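Local coordinates for beta-N-acetylglucosaminidase-like protein Glycoside hydrolase family 20 (Flavobacterium johnsoniae, PDB 6YHH) that probably hydrolyses terminal N-acetylhexosamine residues from chitin-derived oligosaccharides, as a chitobiase of glycoside hydrolase family 20, at residues Met175-Trp180 with Gly445-Met450; Phe412-Met417 with Ala469-Arg474. All blocks are in the same frame, centred on the assembly; numbering follows the deposited sequence.

How the contacts relate
Both contacts are buried in the catalytic domain, their centres about 10 Å apart; contact 1 includes strand 443-450 of the barrel, and both segments of contact 2 pack against that strand. Contact 1 lies inside the barrel, where polar side chains of 175-180 and 445-450 meet across the strand between them through a short histidine-carboxylate hydrogen bond. Contact 2 lies on the outer layer, where the loop 412-417 meets helix 467-476 through apolar side chains and an aromatic face, with no hydrogen bond between its segments. The two touch directly: Thr449 N lies 3.1 Å from Phe412 O, a probable hydrogen bond tying strand to loop, and Ala448 packs on Ile471 of the helix.

Contact 1: residues Met175-Trp180 with Gly445-Met450; sequences MNVFHW and GGEATM
Inside the parallel barrel of the catalytic domain, His179 of strand 177-184 and Glu447 of strand 443-450 join through a histidine-carboxylate hydrogen bond. His179 ND1 donates to Glu447 OE1 over a very short 2.5 Å, with an N-H...O angle of 157°. The oxygen comes to the edge of the imidazole near its plane, while the carboxylate is turned 60° against the ring. Glu447 gets there on an extended chain, CG anti to the backbone N (chi1 -180°) and CD carried straight on, which takes the carboxylate across to His179. The other oxygen, OE2, lies 3.5 Å from His179 CB and takes a hydrogen bond from Trp146 NE1, so each carboxylate oxygen has its own N-H donor.

The two strands are not neighbours in the sheet: strand 146-152 runs between them, parallel to both, as expected of a TIM barrel, and its Met150 packs on both His179 and Glu447. Val177 adds a looser touch, CG1 to Glu447 OE2 at 4.1 Å. On its far nitrogen, NE2, His179 is hydrogen-bonded to Glu230 OE1, and its ring stacks on that of His312. Were the carboxylate of Glu447 lost to an alanine here, His179 ND1 and Trp146 NE1 would probably be left without the oxygens that accept from them, and the imidazole less firmly fixed in rotation.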
ATOM      1  N   MET A 175       5.650 -18.626   9.683  1.00  9.67           N
ATOM      2  CA  MET A 175       6.613 -18.016  10.574  1.00  9.93           C
ATOM      3  C   MET A 175       5.923 -17.451  11.815  1.00  8.83           C
ATOM      4  O   MET A 175       4.807 -16.964  11.701  1.00  9.68           O
ATOM      5  CB  MET A 175       7.403 -16.934   9.823  1.00  9.19           C
ATOM      6  CG  MET A 175       8.182 -17.542   8.719  1.00 10.65           C
ATOM      7  SD  MET A 175       9.016 -16.247   7.700  1.00 14.62           S
ATOM      8  CE  MET A 175      10.258 -15.599   8.842  1.00 13.65           C
ATOM      9  N   ASN A 176       6.562 -17.565  12.973  1.00  8.29           N
ATOM     10  CA  ASN A 176       5.876 -17.270  14.249  1.00  8.71           C
ATOM     11  C   ASN A 176       6.523 -16.319  15.155  1.00  8.08           C
ATOM     12  O   ASN A 176       6.022 -16.141  16.295  1.00  9.24           O
ATOM     13  CB  ASN A 176       5.602 -18.567  15.029  1.00  9.18           C
ATOM     14  CG  ASN A 176       6.868 -19.288  15.424  1.00  9.31           C
ATOM     15  OD1 ASN A 176       7.988 -18.942  15.013  1.00  9.34           O
ATOM     16  ND2 ASN A 176       6.710 -20.260  16.283  1.00  9.93           N
ATOM     17  N   VAL A 177       7.585 -15.632  14.722  1.00  9.25           N
ATOM     18  CA  VAL A 177       8.255 -14.617  15.537  1.00  8.71           C
ATOM     19  C   VAL A 177       8.479 -13.362  14.693  1.00  9.48           C
ATOM     20  O   VAL A 177       9.004 -13.412  13.553  1.00  8.65           O
ATOM     21  CB  VAL A 177       9.571 -15.086  16.105  1.00 10.35           C
ATOM     22  CG1 VAL A 177      10.266 -13.983  16.824  1.00 10.84           C
ATOM     23  CG2 VAL A 177       9.428 -16.342  16.997  1.00 10.31           C
ATOM     24  N   PHE A 178       8.085 -12.247  15.283  1.00  9.50           N
ATOM     25  CA  PHE A 178       8.357 -10.921  14.678  1.00  8.87           C
ATOM     26  C   PHE A 178       9.196 -10.155  15.662  1.00  8.96           C
ATOM     27  O   PHE A 178       8.760  -9.839  16.759  1.00  9.32           O
ATOM     28  CB  PHE A 178       7.071 -10.234  14.418  1.00  8.89           C
ATOM     29  CG  PHE A 178       7.201  -8.812  13.886  1.00  8.64           C
ATOM     30  CD1 PHE A 178       7.576  -8.578  12.565  1.00 10.08           C
ATOM     31  CD2 PHE A 178       6.997  -7.727  14.693  1.00  8.99           C
ATOM     32  CE1 PHE A 178       7.701  -7.306  12.075  1.00  9.50           C
ATOM     33  CE2 PHE A 178       7.118  -6.437  14.139  1.00  9.25           C
ATOM     34  CZ  PHE A 178       7.437  -6.259  12.854  1.00  9.37           C
ATOM     35  N   HIS A 179      10.448  -9.954  15.313  1.00  8.70           N
ATOM     36  CA  HIS A 179      11.396  -9.249  16.160  1.00  8.12           C
ATOM     37  C   HIS A 179      11.442  -7.786  15.656  1.00  8.48           C
ATOM     38  O   HIS A 179      11.756  -7.474  14.523  1.00  8.03           O
ATOM     39  CB  HIS A 179      12.724  -9.991  16.127  1.00  8.75           C
ATOM     40  CG  HIS A 179      13.925  -9.270  16.649  1.00  8.55           C
ATOM     41  ND1 HIS A 179      15.187  -9.783  16.428  1.00  9.01           N
ATOM     42  CD2 HIS A 179      14.106  -8.105  17.348  1.00  7.89           C
ATOM     43  CE1 HIS A 179      16.089  -8.955  16.913  1.00  9.36           C
ATOM     44  NE2 HIS A 179      15.467  -7.942  17.485  1.00  8.72           N
ATOM     45  N   TRP A 180      11.142  -6.878  16.575  1.00  7.63           N
ATOM     46  CA  TRP A 180      10.921  -5.455  16.197  1.00  8.50           C
ATOM     47  C   TRP A 180      12.099  -4.625  16.744  1.00  8.50           C
ATOM     48  O   TRP A 180      12.250  -4.406  17.965  1.00  8.89           O
ATOM     49  CB  TRP A 180       9.578  -5.005  16.774  1.00  8.98           C
ATOM     50  CG  TRP A 180       8.819  -3.909  16.055  1.00  8.78           C
ATOM     51  CD1 TRP A 180       9.156  -3.185  14.942  1.00  7.82           C
ATOM     52  CD2 TRP A 180       7.492  -3.471  16.428  1.00  8.13           C
ATOM     53  NE1 TRP A 180       8.130  -2.352  14.572  1.00  7.65           N
ATOM     54  CE2 TRP A 180       7.082  -2.509  15.469  1.00  7.63           C
ATOM     55  CE3 TRP A 180       6.626  -3.835  17.443  1.00  9.44           C
ATOM     56  CZ2 TRP A 180       5.837  -1.907  15.524  1.00  8.07           C
ATOM     57  CZ3 TRP A 180       5.399  -3.198  17.530  1.00  9.08           C
ATOM     58  CH2 TRP A 180       5.024  -2.258  16.553  1.00  8.60           C
ATOM     59  N   GLY A 445      16.053 -21.827  16.802  1.00  9.67           N
ATOM     60  CA  GLY A 445      15.632 -21.614  15.436  1.00 10.80           C
ATOM     61  C   GLY A 445      16.429 -20.508  14.787  1.00 10.35           C
ATOM     62  O   GLY A 445      17.627 -20.328  15.077  1.00  9.78           O
ATOM     63  N   GLY A 446      15.788 -19.781  13.869  1.00 10.45           N
ATOM     64  CA  GLY A 446      16.513 -18.742  13.114  1.00 11.08           C
ATOM     65  C   GLY A 446      15.613 -17.576  12.812  1.00 10.04           C
ATOM     66  O   GLY A 446      14.388 -17.644  13.001  1.00 10.15           O
ATOM     67  N   GLU A 447      16.260 -16.522  12.309  1.00 10.54           N
ATOM     68  CA  GLU A 447      15.562 -15.337  11.961  1.00 10.42           C
ATOM     69  C   GLU A 447      16.205 -14.562  10.816  1.00  8.68           C
ATOM     70  O   GLU A 447      17.393 -14.245  10.884  1.00  9.35           O
ATOM     71  CB  GLU A 447      15.509 -14.538  13.226  1.00 11.82           C
ATOM     72  CG  GLU A 447      14.839 -13.264  13.176  1.00 12.19           C
ATOM     73  CD  GLU A 447      14.821 -12.651  14.608  1.00 11.90           C
ATOM     74  OE1 GLU A 447      15.516 -11.635  14.789  1.00 10.81           O
ATOM     75  OE2 GLU A 447      14.111 -13.163  15.528  1.00 12.61           O
ATOM     76  N   ALA A 448      15.379 -14.235   9.841  1.00  8.81           N
ATOM     77  CA  ALA A 448      15.786 -13.315   8.731  1.00  9.17           C
ATOM     78  C   ALA A 448      15.828 -11.918   9.322  1.00  9.15           C
ATOM     79  O   ALA A 448      14.888 -11.543  10.083  1.00 10.11           O
ATOM     80  CB  ALA A 448      14.805 -13.390   7.589  1.00  9.50           C
ATOM     81  N   THR A 449      16.864 -11.151   8.997  1.00  9.06           N
ATOM     82  CA  THR A 449      16.992  -9.803   9.533  1.00  9.63           C
ATOM     83  C   THR A 449      16.907  -8.756   8.442  1.00  9.45           C
ATOM     84  O   THR A 449      17.819  -8.604   7.650  1.00 10.10           O
ATOM     85  CB  THR A 449      18.303  -9.551  10.294  1.00  9.31           C
ATOM     86  OG1 THR A 449      19.446  -9.797   9.421  1.00  9.23           O
ATOM     87  CG2 THR A 449      18.400 -10.430  11.516  1.00 10.50           C
ATOM     88  N   MET A 450      15.816  -8.010   8.404  1.00  7.18           N
ATOM     89  CA  MET A 450      15.664  -6.904   7.456  1.00  7.18           C
ATOM     90  C   MET A 450      16.055  -5.565   8.037  1.00  7.23           C
ATOM     91  O   MET A 450      15.215  -4.794   8.554  1.00  8.05           O
ATOM     92  CB  MET A 450      14.267  -6.789   6.873  1.00  7.71           C
ATOM     93  CG  MET A 450      14.235  -5.794   5.693  1.00  8.41           C
ATOM     94  SD  MET A 450      15.341  -6.258   4.346  1.00  8.99           S
ATOM     95  CE  MET A 450      15.546  -4.638   3.591  1.00  9.80           C
TER

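Contact 2: residues Phe412-Met417 with Ala469-Arg474; sequences FYIDLM and AAIAER
Ile471 reaches from its helix to the ring of Phe412 and the side chain of Ile414, so that one branched residue serves both loop partners. Its CG2 methyl sits over one face of the phenyl ring in a CH-pi contact, 4.1 Å from the centroid and 20° off the ring normal, displaced toward the rim. Alongside it, Ile471 CG1 approaches Phe412 CD1 at 3.9 Å. The end of the same chain, CD1, meets Ile414 CG2 at 3.7 Å. The first torsion of Ile471, with CG1 anti to the carbonyl carbon (chi1 -66°) and CG2 anti to the backbone N, aims CG2 at the ring face and sends CG1 and CD1 past the ring toward Ile414, CD1 also touching Phe412 CD1 on the way. At the ring edge, near its plane, Phe412 CZ comes within 4.5 Å of Arg474 CG, about one helical turn further on.

The contact joins the loop that follows barrel strand 406-408 to helix 467-476 on the outer layer of the TIM barrel. Within the loop Tyr413 is the centre of an inverse gamma turn, with a weak Ile414 N to Phe412 O bond of 3.0 Å, and a short 3-10 segment, 414-416, follows. The turn brings Phe412 and Ile414 to the same helix. Further out, Ile414 O accepts a hydrogen bond from Arg467 NH2, a second tie between loop and helix. The guanidinium of Arg474 leads away from the loop to Tyr424, by a hydrogen bond from NE to its carbonyl O and a cation-pi contact with its ring, while NH2 bonds to Ile481 O.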
ATOM      1  N   PHE A 412      21.258 -15.205   7.207  1.00  8.20           N
ATOM      2  CA  PHE A 412      19.891 -14.799   6.871  1.00  7.96           C
ATOM      3  C   PHE A 412      19.800 -13.226   6.845  1.00  8.09           C
ATOM      4  O   PHE A 412      18.716 -12.648   7.091  1.00  8.65           O
ATOM      5  CB  PHE A 412      18.894 -15.318   7.904  1.00  7.95           C
ATOM      6  CG  PHE A 412      18.790 -16.836   8.025  1.00  8.40           C
ATOM      7  CD1 PHE A 412      18.671 -17.661   6.926  1.00  8.27           C
ATOM      8  CD2 PHE A 412      18.707 -17.431   9.275  1.00  9.40           C
ATOM      9  CE1 PHE A 412      18.433 -19.027   7.079  1.00  8.44           C
ATOM     10  CE2 PHE A 412      18.538 -18.785   9.415  1.00  9.44           C
ATOM     11  CZ  PHE A 412      18.392 -19.607   8.313  1.00  8.23           C
ATOM     12  N   TYR A 413      20.890 -12.617   6.400  1.00  8.44           N
ATOM     13  CA  TYR A 413      20.974 -11.140   6.287  1.00  9.17           C
ATOM     14  C   TYR A 413      20.434 -10.719   4.918  1.00  8.84           C
ATOM     15  O   TYR A 413      21.187 -10.329   4.025  1.00  8.93           O
ATOM     16  CB  TYR A 413      22.390 -10.647   6.557  1.00 10.37           C
ATOM     17  CG  TYR A 413      22.603 -10.406   8.043  1.00  9.94           C
ATOM     18  CD1 TYR A 413      22.393 -11.427   8.961  1.00 11.53           C
ATOM     19  CD2 TYR A 413      22.953  -9.153   8.528  1.00 12.36           C
ATOM     20  CE1 TYR A 413      22.520 -11.182  10.325  1.00 11.62           C
ATOM     21  CE2 TYR A 413      23.164  -8.937   9.899  1.00 12.07           C
ATOM     22  CZ  TYR A 413      22.837  -9.927  10.768  1.00 12.40           C
ATOM     23  OH  TYR A 413      22.901  -9.658  12.117  1.00 14.49           O
ATOM     24  N   ILE A 414      19.102 -10.745   4.795  1.00  9.61           N
ATOM     25  CA  ILE A 414      18.396 -10.503   3.506  1.00  9.26           C
ATOM     26  C   ILE A 414      18.627  -9.056   2.998  1.00  9.53           C
ATOM     27  O   ILE A 414      18.531  -8.796   1.811  1.00  9.04           O
ATOM     28  CB  ILE A 414      16.876 -10.779   3.662  1.00  9.15           C
ATOM     29  CG1 ILE A 414      16.286 -10.187   4.911  1.00  9.59           C
ATOM     30  CG2 ILE A 414      16.600 -12.247   3.744  1.00 10.40           C
ATOM     31  CD1 ILE A 414      14.771 -10.182   4.944  1.00 10.06           C
ATOM     32  N   ASP A 415      18.983  -8.113   3.893  1.00  8.26           N
ATOM     33  CA  ASP A 415      19.253  -6.777   3.461  1.00  8.02           C
ATOM     34  C   ASP A 415      20.437  -6.631   2.562  1.00  8.70           C
ATOM     35  O   ASP A 415      20.529  -5.633   1.830  1.00  8.36           O
ATOM     36  CB  ASP A 415      19.417  -5.860   4.698  1.00  8.30           C
ATOM     37  CG  ASP A 415      20.589  -6.252   5.535  1.00  8.77           C
ATOM     38  OD1 ASP A 415      20.639  -7.433   5.924  1.00 10.50           O
ATOM     39  OD2 ASP A 415      21.475  -5.385   5.830  1.00  9.45           O
ATOM     40  N   LEU A 416      21.384  -7.614   2.577  1.00  7.83           N
ATOM     41  CA  LEU A 416      22.632  -7.480   1.838  1.00  8.56           C
ATOM     42  C   LEU A 416      22.496  -7.897   0.379  1.00  7.82           C
ATOM     43  O   LEU A 416      23.456  -7.921  -0.362  1.00  7.26           O
ATOM     44  CB  LEU A 416      23.700  -8.312   2.598  1.00  8.52           C
ATOM     45  CG  LEU A 416      23.941  -7.756   4.032  1.00  9.38           C
ATOM     46  CD1 LEU A 416      25.023  -8.636   4.723  1.00  9.65           C
ATOM     47  CD2 LEU A 416      24.226  -6.274   4.137  1.00 10.80           C
ATOM     48  N   MET A 417      21.295  -8.345   0.028  1.00  7.45           N
ATOM     49  CA  MET A 417      20.936  -8.628  -1.375  1.00  7.62           C
ATOM     50  C   MET A 417      21.622  -9.842  -1.978  1.00  7.49           C
ATOM     51  O   MET A 417      21.806  -9.939  -3.218  1.00  6.98           O
ATOM     52  CB  MET A 417      21.071  -7.382  -2.291  1.00  7.45           C
ATOM     53  CG  MET A 417      20.388  -6.133  -1.707  1.00  7.98           C
ATOM     54  SD  MET A 417      18.727  -6.411  -1.079  1.00  9.52           S
ATOM     55  CE  MET A 417      17.840  -6.691  -2.583  1.00 10.98           C
ATOM     56  N   ALA A 469      10.556 -16.307   2.173  1.00  8.41           N
ATOM     57  CA  ALA A 469       9.708 -17.524   2.029  1.00  8.52           C
ATOM     58  C   ALA A 469      10.552 -18.768   1.945  1.00  8.69           C
ATOM     59  O   ALA A 469      10.203 -19.787   2.541  1.00  8.92           O
ATOM     60  CB  ALA A 469       8.700 -17.385   0.917  1.00  7.95           C
ATOM     61  N   ALA A 470      11.719 -18.682   1.277  1.00  8.67           N
ATOM     62  CA  ALA A 470      12.682 -19.780   1.271  1.00  9.17           C
ATOM     63  C   ALA A 470      13.296 -20.007   2.661  1.00  9.64           C
ATOM     64  O   ALA A 470      13.474 -21.122   3.089  1.00  9.93           O
ATOM     65  CB  ALA A 470      13.730 -19.553   0.199  1.00 10.07           C
ATOM     66  N   ILE A 471      13.566 -18.911   3.393  1.00  8.31           N
ATOM     67  CA  ILE A 471      14.023 -19.014   4.731  1.00  8.94           C
ATOM     68  C   ILE A 471      12.955 -19.686   5.607  1.00  8.35           C
ATOM     69  O   ILE A 471      13.317 -20.559   6.458  1.00  8.62           O
ATOM     70  CB  ILE A 471      14.456 -17.652   5.286  1.00  8.43           C
ATOM     71  CG1 ILE A 471      15.679 -17.179   4.507  1.00  9.24           C
ATOM     72  CG2 ILE A 471      14.730 -17.693   6.789  1.00  8.56           C
ATOM     73  CD1 ILE A 471      16.054 -15.730   4.791  1.00  9.01           C
ATOM     74  N   ALA A 472      11.690 -19.343   5.417  1.00  8.07           N
ATOM     75  CA  ALA A 472      10.609 -19.969   6.153  1.00  9.61           C
ATOM     76  C   ALA A 472      10.675 -21.464   5.973  1.00  8.14           C
ATOM     77  O   ALA A 472      10.427 -22.223   6.913  1.00  8.71           O
ATOM     78  CB  ALA A 472       9.250 -19.409   5.767  1.00  9.68           C
ATOM     79  N   GLU A 473      10.914 -21.901   4.722  1.00  8.38           N
ATOM     80  CA  GLU A 473      11.010 -23.356   4.482  1.00  9.22           C
ATOM     81  C   GLU A 473      12.185 -23.988   5.229  1.00  9.82           C
ATOM     82  O   GLU A 473      12.056 -25.058   5.913  1.00  9.44           O
ATOM     83  CB  GLU A 473      11.089 -23.668   3.017  1.00  9.47           C
ATOM     84  CG  GLU A 473      11.419 -25.142   2.750  1.00 10.12           C
ATOM     85  CD  GLU A 473      10.903 -25.557   1.403  1.00  9.89           C
ATOM     86  OE1 GLU A 473      11.703 -25.726   0.457  1.00 11.57           O
ATOM     87  OE2 GLU A 473       9.640 -25.574   1.249  1.00 10.31           O
ATOM     88  N   ARG A 474      13.330 -23.325   5.227  1.00 10.21           N
ATOM     89  CA  ARG A 474      14.436 -23.838   6.040  1.00 10.22           C
ATOM     90  C   ARG A 474      14.112 -23.967   7.519  1.00 10.05           C
ATOM     91  O   ARG A 474      14.589 -24.882   8.208  1.00 10.36           O
ATOM     92  CB  ARG A 474      15.707 -23.018   5.841  1.00 10.56           C
ATOM     93  CG  ARG A 474      16.946 -23.497   6.624  1.00 11.00           C
ATOM     94  CD  ARG A 474      17.368 -24.950   6.378  1.00 12.59           C
ATOM     95  NE  ARG A 474      17.509 -25.134   4.954  1.00 14.32           N
ATOM     96  CZ  ARG A 474      16.879 -26.056   4.224  1.00 13.18           C
ATOM     97  NH1 ARG A 474      16.100 -27.031   4.714  1.00 11.97           N
ATOM     98  NH2 ARG A 474      17.051 -25.979   2.955  1.00 13.89           N
TER